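Local coordinates for SVS_variant_AS1 (Streptomyces sp. CWA1, PDB 6TJA), which probably acts as a spiroviolene synthase, a metal-dependent class I diterpene cyclase, in this case a variant engineered from a reconstructed ancestral sequence, at residues 31-34 with 35-39; 101-104 with 105-108; 145-148 with 149-153; 164-168 with 169-173; 348-351 with 352-356. All coordinates share one frame; numbering follows the deposited sequence.

Contact 1 of 5, residues 31-34 with 35-39; sequences RAVE and WIRRS
Trp35 N donates to Arg31 O at 2.9 Å with an N-H...O angle of 165°, and Ile36 N follows with a bond to Ala32 O of 3.0 Å. Glu34 O is shared: Arg38 N reaches it at 3.2 Å, while Arg38 NH1 adds a weak bond of 3.3 Å, the carbonyl oxygen lying near the guanidinium plane at its edge. A chain extended from CG to NE, with CG beside the backbone N (chi1 -71°), carries the guanidinium back to that oxygen. Arg31 turns its end to a salt bridge with Asp71, and Trp35 NE1 is bonded to Asp132. The i to i+4 ladder of the backbone is the alpha-helical pattern of the last turns of helix 25-38. Outward from these bonds, Ile36 CG1 presses on Ala32 O at 3.1 Å. Val33 and Arg37 run side by side, CG1 of the valine meeting NH1 of the arginine at 3.5 Å. Glu34 CB touches Arg38 NH1 at 3.4 Å.

Contact 2 of 5, residues 101-104 with 105-108; sequences AQFN and ALAG
Phe103 lays its ring along the next helical turn, where Leu106 and Ala107 meet it at two para-related corners. Its CG stands anti to the backbone N (chi1 -176°), and this carries a side chain that starts out pointing away from residues 105-108 back over them. CE2 meets Ala107 CB at 3.9 Å, and CD1 meets Leu106 CD2 at 4.2 Å; both methyl groups approach obliquely. Leu106 has the same anti arrangement at chi1, which sends its branch to the ring side. The backbone beneath keeps the helical bonds, the straightest being Ala107 N to Phe103 O, at 2.8 Å and 175°. Leu106 N to Gln102 O is 3.2 Å, in the carbonyl plane. Gly108 N reaches Asn104 O at 3.2 Å but from above the plane of the Asn104 carbonyl. Asn104 faces a different way from the phenyl ring, its amide exchanging a hydrogen bond with Asn104 of the second subunit, while Ala105 packs on Trp162 of that subunit. Phe103 meanwhile rests on Val160, Ala161 and Ile164 of its own chain. The arrangement is an i to i+3 and i to i+4 aromatic-aliphatic cluster on a helix of the all-alpha terpene synthase fold, where helix 100-115 gives one side to helix 143-169 and another to the partner molecule at the dimer interface.

Contact 3 of 5, residues 145-148 with 149-153; sequences QVRR and FVHAH
Arg147 meets His151 and Val150 one turn further along helix 143-169. From CB, which sets off away from residues 149-153, the chain bends at chi2 (-56°) and again at chi3 (-72°), and the two turns fold the guanidinium back over the following turn. NE comes to 3.9 Å from His151 NE2. CZ then lies 4.0 Å from His151 CE1, and NH2 is closer still to that atom, at 3.4 Å. The guanidinium and imidazole planes stand 76° apart, a steep crossing and not a stack. NH1 lies beside Val150 CG1 at 3.6 Å and has its salt bridge with Glu115. At the root of the same residue, Arg147 O accepts from His151 N at 2.9 Å and touches His151 CD2 at 3.3 Å. The fold around is all helix: Val150 packs on helix 100-115, Phe149 meets Phe137 and the engineered Phe79 edge-to-face, Ala152 lies against helix 188-192, and His151 stacks on His151 of the second subunit.

Contact 4 of 5, residues 164-168 with 169-173; sequences IGNQA and RGHMP
His171 N and Gly170 N both bond back into the last turn of helix 143-169, and with the positive phi of Gly170 (61°) they form a Schellman motif. The outer bond, His171 N to Asn166 O, is 2.8 Å; the inner, Gly170 N to Gln167 O, is 2.9 Å, with its donor well above the carbonyl plane. Arg169 N is held more loosely, through weak bonds to Gly165 O and Asn166 O. A water adds a polar bridge: it donates to Asn166 OD1 at 2.9 Å and accepts from Arg169 NH1, at a distance short enough to be doubtful in detail. Asn166 OD1 and Arg169 NH1 are themselves 3.9 Å apart, so the link between them runs through the water. The amide and guanidinium planes are turned 72° against each other. ND2 on the other branch of Asn166 bonds to Gln244, so the two ends of the amide are tied to different partners. In the packing, Asn166 CB touches His171 O at 3.4 Å. With chi1 at 174°, His171 holds CG opposite its backbone N, which brings the imidazole across to the asparagine, with the carbon Asn166 CG in the ring plane at its edge. Across the dimer, Asn166 and Arg169 pack on Ala105 and Gln102 of the second subunit, respectively. Asn166 ND2 also rests against the Pro173 ring, 3.6 Å from CG.

Contact 5 of 5, residues 348-351 with 352-356; sequences PSIA and WWWDD
Trp352 sets its indole edge against Ser349 O, with CD1 at 3.4 Å. Its CG lies between the backbone N and the carbonyl carbon (chi1 68°), which stands the ring beside Trp353, and CD1 of that residue sits over the centre of one face. Trp352 N is bonded to Ser118 of the second subunit. Trp353 N donates to Ile350 O at 2.9 Å from above the carbonyl plane. The six-membered ring of Trp353 takes Ile350 CB over its face in a CH-pi contact, 3.6 Å from the centroid and only 5° off the normal. Ile350 CG2 adds a contact of 3.5 Å to Trp353 CH2, and Trp353 NE1 is bonded to Glu218. Trp354 N bonds to Ala351 O at 3.0 Å, and its indole presents CZ3 to Ile350 O at 3.4 Å. The i to i+3 bonds Trp353 N to Ile350 O and Trp354 N to Ala351 O mark a short 3-10 turn in the C-terminal tail, whose tryptophans pack on helices 211-231 and 258-283.

From the N terminus the five contacts come strictly in series, none nested in or crossing another, and each is local to its turn. Contact 1 closes helix turns in 25-38, packed on helices 45-52, 70-91 and 126-140. Contact 2 lies on helix 100-115. Contacts 3 and 4 share helix 143-169, the first within its early turns, the second ending it and turning the chain toward helix 175-185. Contacts 2 and 4 touch: Phe103 CG lies 3.4 Å from Ile164 CD1, joining the two helices. Contact 5 belongs to the tail and lies across the chain's centre from contact 1, with centres about 42 Å apart. Contacts 2, 3, 4 and 5 all meet the second subunit.

Contact 1 of 5, residues 31-34 with 35-39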
loop_
_atom_site.group_PDB
_atom_site.type_symbol
_atom_site.label_atom_id
_atom_site.label_comp_id
_atom_site.label_asym_id
_atom_site.label_seq_id
_atom_site.Cartn_x
_atom_site.Cartn_y
_atom_site.Cartn_z
ATOM N N ARG A 31 -11.958 -27.515 8.971
ATOM C CA ARG A 31 -11.263 -27.333 7.671
ATOM C C ARG A 31 -10.011 -26.476 7.877
ATOM O O ARG A 31 -8.973 -26.800 7.258
ATOM C CB ARG A 31 -12.249 -26.774 6.648
ATOM C CG ARG A 31 -13.405 -27.731 6.377
ATOM C CD ARG A 31 -14.462 -27.086 5.509
ATOM N NE ARG A 31 -13.947 -26.731 4.195
ATOM C CZ ARG A 31 -14.596 -25.986 3.301
ATOM N NH1 ARG A 31 -15.781 -25.458 3.573
ATOM N NH2 ARG A 31 -14.047 -25.761 2.126
ATOM N N ALA A 32 -10.082 -25.449 8.739
ATOM C CA ALA A 32 -8.962 -24.513 9.008
ATOM C C ALA A 32 -7.812 -25.281 9.669
ATOM O O ALA A 32 -6.662 -25.128 9.238
ATOM C CB ALA A 32 -9.429 -23.351 9.851
ATOM N N VAL A 33 -8.143 -26.140 10.605
ATOM C CA VAL A 33 -7.188 -26.950 11.298
ATOM C C VAL A 33 -6.529 -27.913 10.342
ATOM O O VAL A 33 -5.361 -28.122 10.440
ATOM C CB VAL A 33 -7.821 -27.695 12.458
ATOM C CG1 VAL A 33 -6.855 -28.704 13.011
ATOM C CG2 VAL A 33 -8.227 -26.723 13.531
ATOM N N GLU A 34 -7.260 -28.476 9.402
ATOM C CA GLU A 34 -6.602 -29.363 8.472
ATOM C C GLU A 34 -5.705 -28.629 7.510
ATOM O O GLU A 34 -4.640 -29.078 7.237
ATOM C CB GLU A 34 -7.485 -30.444 7.813
ATOM C CG GLU A 34 -8.833 -30.071 7.254
ATOM C CD GLU A 34 -9.902 -31.175 7.369
ATOM O OE1 GLU A 34 -9.804 -32.075 8.229
ATOM O OE2 GLU A 34 -10.878 -31.134 6.610
ATOM N N TRP A 35 -6.137 -27.491 7.010
ATOM C CA TRP A 35 -5.293 -26.650 6.105
ATOM C C TRP A 35 -3.967 -26.308 6.786
ATOM O O TRP A 35 -2.920 -26.358 6.092
ATOM C CB TRP A 35 -6.008 -25.366 5.695
ATOM C CG TRP A 35 -5.195 -24.413 4.877
ATOM C CD1 TRP A 35 -5.142 -24.339 3.516
ATOM C CD2 TRP A 35 -4.354 -23.358 5.372
ATOM N NE1 TRP A 35 -4.328 -23.307 3.135
ATOM C CE2 TRP A 35 -3.831 -22.689 4.250
ATOM C CE3 TRP A 35 -4.040 -22.878 6.643
ATOM C CZ2 TRP A 35 -2.982 -21.591 4.367
ATOM C CZ3 TRP A 35 -3.221 -21.779 6.763
ATOM C CH2 TRP A 35 -2.689 -21.149 5.637
ATOM N N ILE A 36 -4.038 -25.931 8.067
ATOM C CA ILE A 36 -2.876 -25.494 8.892
ATOM C C ILE A 36 -1.844 -26.622 8.913
ATOM O O ILE A 36 -0.671 -26.311 8.670
ATOM C CB ILE A 36 -3.297 -25.077 10.318
ATOM C CG1 ILE A 36 -4.119 -23.789 10.315
ATOM C CG2 ILE A 36 -2.089 -24.936 11.224
ATOM C CD1 ILE A 36 -4.706 -23.436 11.669
ATOM N N ARG A 37 -2.271 -27.862 9.193
ATOM C CA ARG A 37 -1.398 -29.071 9.274
ATOM C C ARG A 37 -0.718 -29.317 7.914
ATOM O O ARG A 37 0.486 -29.629 7.911
ATOM C CB ARG A 37 -2.205 -30.276 9.779
ATOM C CG ARG A 37 -2.787 -30.045 11.170
ATOM C CD ARG A 37 -3.245 -31.254 11.975
ATOM N NE ARG A 37 -2.751 -31.009 13.328
ATOM C CZ ARG A 37 -3.470 -30.928 14.447
ATOM N NH1 ARG A 37 -4.780 -31.131 14.437
ATOM N NH2 ARG A 37 -2.840 -30.670 15.590
ATOM N N ARG A 38 -1.422 -29.099 6.804
ATOM C CA ARG A 38 -0.897 -29.324 5.434
ATOM C C ARG A 38 -0.146 -28.096 4.890
ATOM O O ARG A 38 0.495 -28.233 3.841
ATOM C CB ARG A 38 -2.061 -29.677 4.505
ATOM C CG ARG A 38 -2.640 -31.061 4.762
ATOM C CD ARG A 38 -4.041 -31.250 4.197
ATOM N NE ARG A 38 -4.540 -32.601 4.438
ATOM C CZ ARG A 38 -4.934 -33.095 5.619
ATOM N NH1 ARG A 38 -4.911 -32.366 6.726
ATOM N NH2 ARG A 38 -5.357 -34.344 5.680
ATOM N N SER A 39 -0.245 -26.924 5.528
ATOM C CA SER A 39 0.110 -25.618 4.900
ATOM C C SER A 39 1.618 -25.534 4.633
ATOM O O SER A 39 2.000 -24.805 3.667
ATOM C CB SER A 39 -0.321 -24.450 5.736
ATOM O OG SER A 39 0.457 -24.355 6.919
#

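Contact 2 of 5, residues 101-104 with 105-108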
loop_
_atom_site.group_PDB
_atom_site.type_symbol
_atom_site.label_atom_id
_atom_site.label_comp_id
_atom_site.label_asym_id
_atom_site.label_seq_id
_atom_site.Cartn_x
_atom_site.Cartn_y
_atom_site.Cartn_z
ATOM N N ALA A 101 16.285 -3.320 8.177
ATOM C CA ALA A 101 16.878 -3.476 6.818
ATOM C C ALA A 101 16.489 -4.845 6.241
ATOM O O ALA A 101 16.018 -4.894 5.112
ATOM C CB ALA A 101 18.354 -3.278 6.841
ATOM N N GLN A 102 16.593 -5.908 7.021
ATOM C CA GLN A 102 16.200 -7.260 6.564
ATOM C C GLN A 102 14.682 -7.349 6.483
ATOM O O GLN A 102 14.202 -7.990 5.561
ATOM C CB GLN A 102 16.711 -8.345 7.493
ATOM C CG GLN A 102 18.214 -8.488 7.474
ATOM C CD GLN A 102 18.682 -9.472 8.515
ATOM O OE1 GLN A 102 18.421 -10.663 8.381
ATOM N NE2 GLN A 102 19.371 -8.984 9.548
ATOM N N PHE A 103 13.942 -6.699 7.382
ATOM C CA PHE A 103 12.462 -6.760 7.346
ATOM C C PHE A 103 11.926 -6.085 6.076
ATOM O O PHE A 103 11.012 -6.628 5.441
ATOM C CB PHE A 103 11.819 -6.185 8.599
ATOM C CG PHE A 103 10.324 -6.360 8.547
ATOM C CD1 PHE A 103 9.745 -7.576 8.855
ATOM C CD2 PHE A 103 9.511 -5.340 8.082
ATOM C CE1 PHE A 103 8.373 -7.755 8.778
ATOM C CE2 PHE A 103 8.141 -5.531 7.988
ATOM C CZ PHE A 103 7.574 -6.742 8.324
ATOM N N ASN A 104 12.497 -4.952 5.693
ATOM C CA ASN A 104 12.039 -4.207 4.503
ATOM C C ASN A 104 12.097 -5.150 3.290
ATOM O O ASN A 104 11.214 -5.061 2.433
ATOM C CB ASN A 104 12.830 -2.920 4.338
ATOM C CG ASN A 104 12.521 -1.875 5.387
ATOM O OD1 ASN A 104 11.643 -2.060 6.231
ATOM N ND2 ASN A 104 13.201 -0.750 5.292
ATOM N N ALA A 105 13.090 -6.029 3.216
ATOM C CA ALA A 105 13.251 -6.954 2.079
ATOM C C ALA A 105 12.198 -8.059 2.189
ATOM O O ALA A 105 11.537 -8.368 1.161
ATOM C CB ALA A 105 14.656 -7.508 2.015
ATOM N N LEU A 106 12.017 -8.631 3.377
ATOM C CA LEU A 106 10.942 -9.638 3.579
ATOM C C LEU A 106 9.578 -9.036 3.208
ATOM O O LEU A 106 8.832 -9.683 2.484
ATOM C CB LEU A 106 10.959 -10.146 5.022
ATOM C CG LEU A 106 9.852 -11.141 5.358
ATOM C CD1 LEU A 106 10.123 -12.493 4.716
ATOM C CD2 LEU A 106 9.689 -11.307 6.861
ATOM N N ALA A 107 9.246 -7.847 3.711
ATOM C CA ALA A 107 7.947 -7.174 3.457
ATOM C C ALA A 107 7.743 -7.066 1.946
ATOM O O ALA A 107 6.602 -7.256 1.450
ATOM C CB ALA A 107 7.909 -5.814 4.088
ATOM N N GLY A 108 8.822 -6.780 1.236
ATOM C CA GLY A 108 8.783 -6.636 -0.227
ATOM C C GLY A 108 8.559 -7.972 -0.898
ATOM O O GLY A 108 7.720 -8.025 -1.812
#

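Contact 3 of 5, residues 145-148 with 149-153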
loop_
_atom_site.group_PDB
_atom_site.type_symbol
_atom_site.label_atom_id
_atom_site.label_comp_id
_atom_site.label_asym_id
_atom_site.label_seq_id
_atom_site.Cartn_x
_atom_site.Cartn_y
_atom_site.Cartn_z
ATOM N N GLN A 145 -11.950 -6.374 -5.386
ATOM C CA GLN A 145 -11.910 -6.716 -3.942
ATOM C C GLN A 145 -10.520 -7.249 -3.595
ATOM O O GLN A 145 -10.011 -6.888 -2.520
ATOM C CB GLN A 145 -12.973 -7.741 -3.579
ATOM C CG GLN A 145 -14.391 -7.215 -3.708
ATOM C CD GLN A 145 -15.366 -8.364 -3.592
ATOM O OE1 GLN A 145 -15.235 -9.378 -4.291
ATOM N NE2 GLN A 145 -16.309 -8.231 -2.670
ATOM N N VAL A 146 -9.939 -8.071 -4.470
ATOM C CA VAL A 146 -8.550 -8.587 -4.296
ATOM C C VAL A 146 -7.580 -7.392 -4.178
ATOM O O VAL A 146 -6.732 -7.415 -3.267
ATOM C CB VAL A 146 -8.158 -9.586 -5.394
ATOM C CG1 VAL A 146 -6.677 -9.904 -5.371
ATOM C CG2 VAL A 146 -8.964 -10.876 -5.278
ATOM N N ARG A 147 -7.729 -6.346 -4.985
ATOM C CA ARG A 147 -6.790 -5.204 -4.918
ATOM C C ARG A 147 -7.007 -4.453 -3.608
ATOM O O ARG A 147 -6.021 -3.999 -3.032
ATOM C CB ARG A 147 -6.937 -4.263 -6.109
ATOM C CG ARG A 147 -6.358 -4.806 -7.406
ATOM C CD ARG A 147 -4.893 -5.214 -7.373
ATOM N NE ARG A 147 -3.959 -4.102 -7.318
ATOM C CZ ARG A 147 -2.645 -4.241 -7.137
ATOM N NH1 ARG A 147 -2.128 -5.446 -6.964
ATOM N NH2 ARG A 147 -1.861 -3.174 -7.136
ATOM N N ARG A 148 -8.249 -4.322 -3.160
ATOM C CA ARG A 148 -8.549 -3.686 -1.860
ATOM C C ARG A 148 -7.784 -4.461 -0.782
ATOM O O ARG A 148 -7.175 -3.789 0.069
ATOM C CB ARG A 148 -10.058 -3.613 -1.613
ATOM C CG ARG A 148 -10.792 -2.667 -2.557
ATOM C CD ARG A 148 -12.301 -2.709 -2.374
ATOM N NE ARG A 148 -13.001 -1.833 -3.299
ATOM C CZ ARG A 148 -14.328 -1.649 -3.352
ATOM N NH1 ARG A 148 -15.140 -2.253 -2.498
ATOM N NH2 ARG A 148 -14.837 -0.819 -4.238
ATOM N N PHE A 149 -7.739 -5.798 -0.869
ATOM C CA PHE A 149 -7.061 -6.648 0.149
ATOM C C PHE A 149 -5.531 -6.463 0.054
ATOM O O PHE A 149 -4.855 -6.241 1.103
ATOM C CB PHE A 149 -7.452 -8.123 0.057
ATOM C CG PHE A 149 -6.711 -8.951 1.074
ATOM C CD1 PHE A 149 -7.093 -8.942 2.404
ATOM C CD2 PHE A 149 -5.560 -9.652 0.724
ATOM C CE1 PHE A 149 -6.358 -9.630 3.365
ATOM C CE2 PHE A 149 -4.832 -10.346 1.683
ATOM C CZ PHE A 149 -5.234 -10.335 2.995
ATOM N N VAL A 150 -5.017 -6.518 -1.179
ATOM C CA VAL A 150 -3.571 -6.390 -1.483
ATOM C C VAL A 150 -3.078 -5.073 -0.876
ATOM O O VAL A 150 -1.997 -5.059 -0.263
ATOM C CB VAL A 150 -3.319 -6.457 -3.002
ATOM C CG1 VAL A 150 -1.951 -5.928 -3.369
ATOM C CG2 VAL A 150 -3.524 -7.857 -3.556
ATOM N N HIS A 151 -3.817 -3.992 -1.082
ATOM C CA HIS A 151 -3.402 -2.626 -0.661
ATOM C C HIS A 151 -3.466 -2.515 0.873
ATOM O O HIS A 151 -2.627 -1.826 1.457
ATOM C CB HIS A 151 -4.276 -1.580 -1.370
ATOM C CG HIS A 151 -3.938 -1.368 -2.798
ATOM N ND1 HIS A 151 -2.625 -1.339 -3.247
ATOM C CD2 HIS A 151 -4.708 -1.127 -3.873
ATOM C CE1 HIS A 151 -2.624 -1.138 -4.555
ATOM N NE2 HIS A 151 -3.884 -0.989 -4.960
ATOM N N ALA A 152 -4.458 -3.132 1.498
ATOM C CA ALA A 152 -4.616 -3.160 2.970
ATOM C C ALA A 152 -3.411 -3.896 3.572
ATOM O O ALA A 152 -2.866 -3.420 4.614
ATOM C CB ALA A 152 -5.924 -3.819 3.370
ATOM N N HIS A 153 -3.001 -4.960 2.900
ATOM C CA HIS A 153 -1.887 -5.790 3.250
ATOM C C HIS A 153 -0.556 -5.050 3.242
ATOM O O HIS A 153 0.201 -5.180 4.140
ATOM C CB HIS A 153 -1.851 -6.975 2.318
ATOM C CG HIS A 153 -0.975 -8.093 2.757
ATOM N ND1 HIS A 153 0.356 -8.158 2.443
ATOM C CD2 HIS A 153 -1.261 -9.241 3.401
ATOM C CE1 HIS A 153 0.855 -9.283 2.896
ATOM N NE2 HIS A 153 -0.105 -9.957 3.476
#

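Contact 4 of 5, residues 164-168 with 169-173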
loop_
_atom_site.group_PDB
_atom_site.type_symbol
_atom_site.label_atom_id
_atom_site.label_comp_id
_atom_site.label_asym_id
_atom_site.label_seq_id
_atom_site.Cartn_x
_atom_site.Cartn_y
_atom_site.Cartn_z
ATOM N N ILE A 164 9.177 -1.952 13.839
ATOM C CA ILE A 164 10.511 -2.623 13.912
ATOM C C ILE A 164 11.644 -1.573 13.866
ATOM O O ILE A 164 12.665 -1.755 14.575
ATOM C CB ILE A 164 10.623 -3.655 12.770
ATOM C CG1 ILE A 164 9.723 -4.863 13.029
ATOM C CG2 ILE A 164 12.057 -4.072 12.544
ATOM C CD1 ILE A 164 9.704 -5.854 11.874
ATOM N N GLY A 165 11.494 -0.535 13.030
ATOM C CA GLY A 165 12.405 0.615 12.954
ATOM C C GLY A 165 12.513 1.287 14.314
ATOM O O GLY A 165 13.671 1.542 14.757
ATOM N N ASN A 166 11.368 1.549 14.959
ATOM C CA ASN A 166 11.310 2.182 16.308
ATOM C C ASN A 166 12.054 1.299 17.323
ATOM O O ASN A 166 12.880 1.846 18.099
ATOM C CB ASN A 166 9.873 2.434 16.766
ATOM C CG ASN A 166 9.198 3.583 16.046
ATOM O OD1 ASN A 166 9.840 4.289 15.276
ATOM N ND2 ASN A 166 7.904 3.762 16.283
ATOM N N GLN A 167 11.833 -0.015 17.255
ATOM C CA GLN A 167 12.420 -1.020 18.183
ATOM C C GLN A 167 13.944 -1.046 18.039
ATOM O O GLN A 167 14.604 -0.933 19.055
ATOM C CB GLN A 167 11.822 -2.411 17.963
ATOM C CG GLN A 167 10.544 -2.651 18.768
ATOM C CD GLN A 167 10.729 -2.513 20.262
ATOM O OE1 GLN A 167 10.279 -1.548 20.885
ATOM N NE2 GLN A 167 11.413 -3.478 20.851
ATOM N N ALA A 168 14.477 -1.158 16.822
ATOM C CA ALA A 168 15.935 -1.199 16.586
ATOM C C ALA A 168 16.562 0.000 17.300
ATOM O O ALA A 168 17.623 -0.195 17.925
ATOM C CB ALA A 168 16.266 -1.197 15.110
ATOM N N ARG A 169 15.920 1.177 17.219
ATOM C CA ARG A 169 16.451 2.459 17.766
ATOM C C ARG A 169 16.120 2.617 19.262
ATOM O O ARG A 169 16.651 3.534 19.858
ATOM C CB ARG A 169 15.850 3.674 17.053
ATOM C CG ARG A 169 16.217 3.815 15.586
ATOM C CD ARG A 169 15.226 4.699 14.845
ATOM N NE ARG A 169 15.104 6.052 15.380
ATOM C CZ ARG A 169 14.044 6.857 15.187
ATOM N NH1 ARG A 169 12.989 6.454 14.486
ATOM N NH2 ARG A 169 14.029 8.062 15.726
ATOM N N GLY A 170 15.218 1.812 19.836
ATOM C CA GLY A 170 14.671 2.061 21.188
ATOM C C GLY A 170 13.951 3.394 21.238
ATOM O O GLY A 170 14.008 4.077 22.283
ATOM N N HIS A 171 13.314 3.781 20.127
ATOM C CA HIS A 171 12.498 5.017 20.049
ATOM C C HIS A 171 11.051 4.712 20.437
ATOM O O HIS A 171 10.408 3.860 19.786
ATOM C CB HIS A 171 12.575 5.637 18.663
ATOM C CG HIS A 171 11.657 6.796 18.482
ATOM N ND1 HIS A 171 11.979 8.065 18.917
ATOM C CD2 HIS A 171 10.443 6.880 17.886
ATOM C CE1 HIS A 171 10.995 8.886 18.599
ATOM N NE2 HIS A 171 10.030 8.172 17.969
ATOM N N MET A 172 10.546 5.440 21.423
ATOM C CA MET A 172 9.149 5.353 21.887
ATOM C C MET A 172 8.364 6.467 21.188
ATOM O O MET A 172 8.525 7.640 21.505
ATOM C CB MET A 172 9.072 5.465 23.418
ATOM C CG MET A 172 7.656 5.284 23.980
ATOM S SD MET A 172 6.895 3.675 23.546
ATOM C CE MET A 172 8.004 2.580 24.427
ATOM N N PRO A 173 7.476 6.141 20.213
ATOM C CA PRO A 173 6.782 7.175 19.449
ATOM C C PRO A 173 5.890 7.968 20.413
ATOM O O PRO A 173 5.496 7.415 21.438
ATOM C CB PRO A 173 5.986 6.385 18.405
ATOM C CG PRO A 173 5.827 5.001 18.962
ATOM C CD PRO A 173 7.051 4.778 19.839
HETATM O O HOH W 1 12.099 4.347 13.496
#

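Contact 5 of 5, residues 348-351 with 352-356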
loop_
_atom_site.group_PDB
_atom_site.type_symbol
_atom_site.label_atom_id
_atom_site.label_comp_id
_atom_site.label_asym_id
_atom_site.label_seq_id
_atom_site.Cartn_x
_atom_site.Cartn_y
_atom_site.Cartn_z
ATOM N N PRO A 348 -3.184 15.096 16.036
ATOM C CA PRO A 348 -3.673 15.756 14.820
ATOM C C PRO A 348 -3.945 14.811 13.634
ATOM O O PRO A 348 -4.875 15.092 12.911
ATOM C CB PRO A 348 -2.591 16.792 14.472
ATOM C CG PRO A 348 -1.353 16.365 15.325
ATOM C CD PRO A 348 -1.953 15.731 16.560
ATOM N N SER A 349 -3.228 13.681 13.518
ATOM C CA SER A 349 -3.313 12.756 12.359
ATOM C C SER A 349 -4.703 12.130 12.300
ATOM O O SER A 349 -5.043 11.624 11.224
ATOM C CB SER A 349 -2.254 11.662 12.346
ATOM O OG SER A 349 -1.036 12.149 11.802
ATOM N N ILE A 350 -5.476 12.162 13.383
ATOM C CA ILE A 350 -6.824 11.525 13.362
ATOM C C ILE A 350 -7.941 12.559 13.504
ATOM O O ILE A 350 -9.113 12.133 13.458
ATOM C CB ILE A 350 -6.933 10.402 14.406
ATOM C CG1 ILE A 350 -6.797 10.913 15.844
ATOM C CG2 ILE A 350 -5.939 9.311 14.105
ATOM C CD1 ILE A 350 -7.246 9.919 16.922
ATOM N N ALA A 351 -7.616 13.845 13.652
ATOM C CA ALA A 351 -8.596 14.924 13.911
ATOM C C ALA A 351 -9.614 14.987 12.770
ATOM O O ALA A 351 -10.812 15.293 13.032
ATOM C CB ALA A 351 -7.874 16.231 14.083
ATOM N N TRP A 352 -9.200 14.649 11.549
ATOM C CA TRP A 352 -10.126 14.689 10.388
ATOM C C TRP A 352 -11.276 13.685 10.567
ATOM O O TRP A 352 -12.305 13.845 9.879
ATOM C CB TRP A 352 -9.376 14.479 9.068
ATOM C CG TRP A 352 -8.806 13.111 8.877
ATOM C CD1 TRP A 352 -7.596 12.642 9.308
ATOM C CD2 TRP A 352 -9.438 12.027 8.182
ATOM N NE1 TRP A 352 -7.433 11.347 8.922
ATOM C CE2 TRP A 352 -8.550 10.944 8.232
ATOM C CE3 TRP A 352 -10.663 11.873 7.540
ATOM C CZ2 TRP A 352 -8.868 9.714 7.669
ATOM C CZ3 TRP A 352 -10.958 10.668 6.946
ATOM C CH2 TRP A 352 -10.079 9.604 7.027
ATOM N N TRP A 353 -11.188 12.710 11.478
ATOM C CA TRP A 353 -12.371 11.835 11.727
ATOM C C TRP A 353 -13.581 12.631 12.234
ATOM O O TRP A 353 -14.689 12.114 12.127
ATOM C CB TRP A 353 -12.069 10.716 12.703
ATOM C CG TRP A 353 -11.022 9.757 12.260
ATOM C CD1 TRP A 353 -10.554 9.526 11.004
ATOM C CD2 TRP A 353 -10.282 8.896 13.136
ATOM N NE1 TRP A 353 -9.559 8.579 11.042
ATOM C CE2 TRP A 353 -9.382 8.165 12.331
ATOM C CE3 TRP A 353 -10.316 8.662 14.518
ATOM C CZ2 TRP A 353 -8.518 7.206 12.868
ATOM C CZ3 TRP A 353 -9.437 7.747 15.049
ATOM C CH2 TRP A 353 -8.560 7.025 14.228
ATOM N N TRP A 354 -13.365 13.812 12.814
ATOM C CA TRP A 354 -14.404 14.670 13.445
ATOM C C TRP A 354 -14.809 15.839 12.539
ATOM O O TRP A 354 -15.588 16.656 13.032
ATOM C CB TRP A 354 -13.887 15.222 14.783
ATOM C CG TRP A 354 -13.913 14.244 15.908
ATOM C CD1 TRP A 354 -14.940 14.036 16.793
ATOM C CD2 TRP A 354 -12.871 13.317 16.268
ATOM N NE1 TRP A 354 -14.610 13.047 17.687
ATOM C CE2 TRP A 354 -13.343 12.595 17.398
ATOM C CE3 TRP A 354 -11.600 13.025 15.750
ATOM C CZ2 TRP A 354 -12.560 11.625 18.018
ATOM C CZ3 TRP A 354 -10.837 12.055 16.356
ATOM C CH2 TRP A 354 -11.310 11.367 17.479
ATOM N N ASP A 355 -14.239 15.956 11.329
ATOM C CA ASP A 355 -14.453 17.085 10.387
ATOM C C ASP A 355 -15.557 16.697 9.393
ATOM O O ASP A 355 -15.230 16.125 8.364
ATOM C CB ASP A 355 -13.124 17.428 9.713
ATOM C CG ASP A 355 -13.172 18.608 8.764
ATOM O OD1 ASP A 355 -14.291 19.016 8.421
ATOM O OD2 ASP A 355 -12.073 19.117 8.394
ATOM N N ASP A 356 -16.818 16.992 9.684
ATOM C CA ASP A 356 -17.978 16.523 8.870
ATOM C C ASP A 356 -18.002 17.172 7.480
ATOM O O ASP A 356 -18.497 16.525 6.520
ATOM C CB ASP A 356 -19.291 16.710 9.630
ATOM C CG ASP A 356 -19.473 15.638 10.702
ATOM O OD1 ASP A 356 -19.258 14.416 10.374
ATOM O OD2 ASP A 356 -19.780 16.022 11.863
#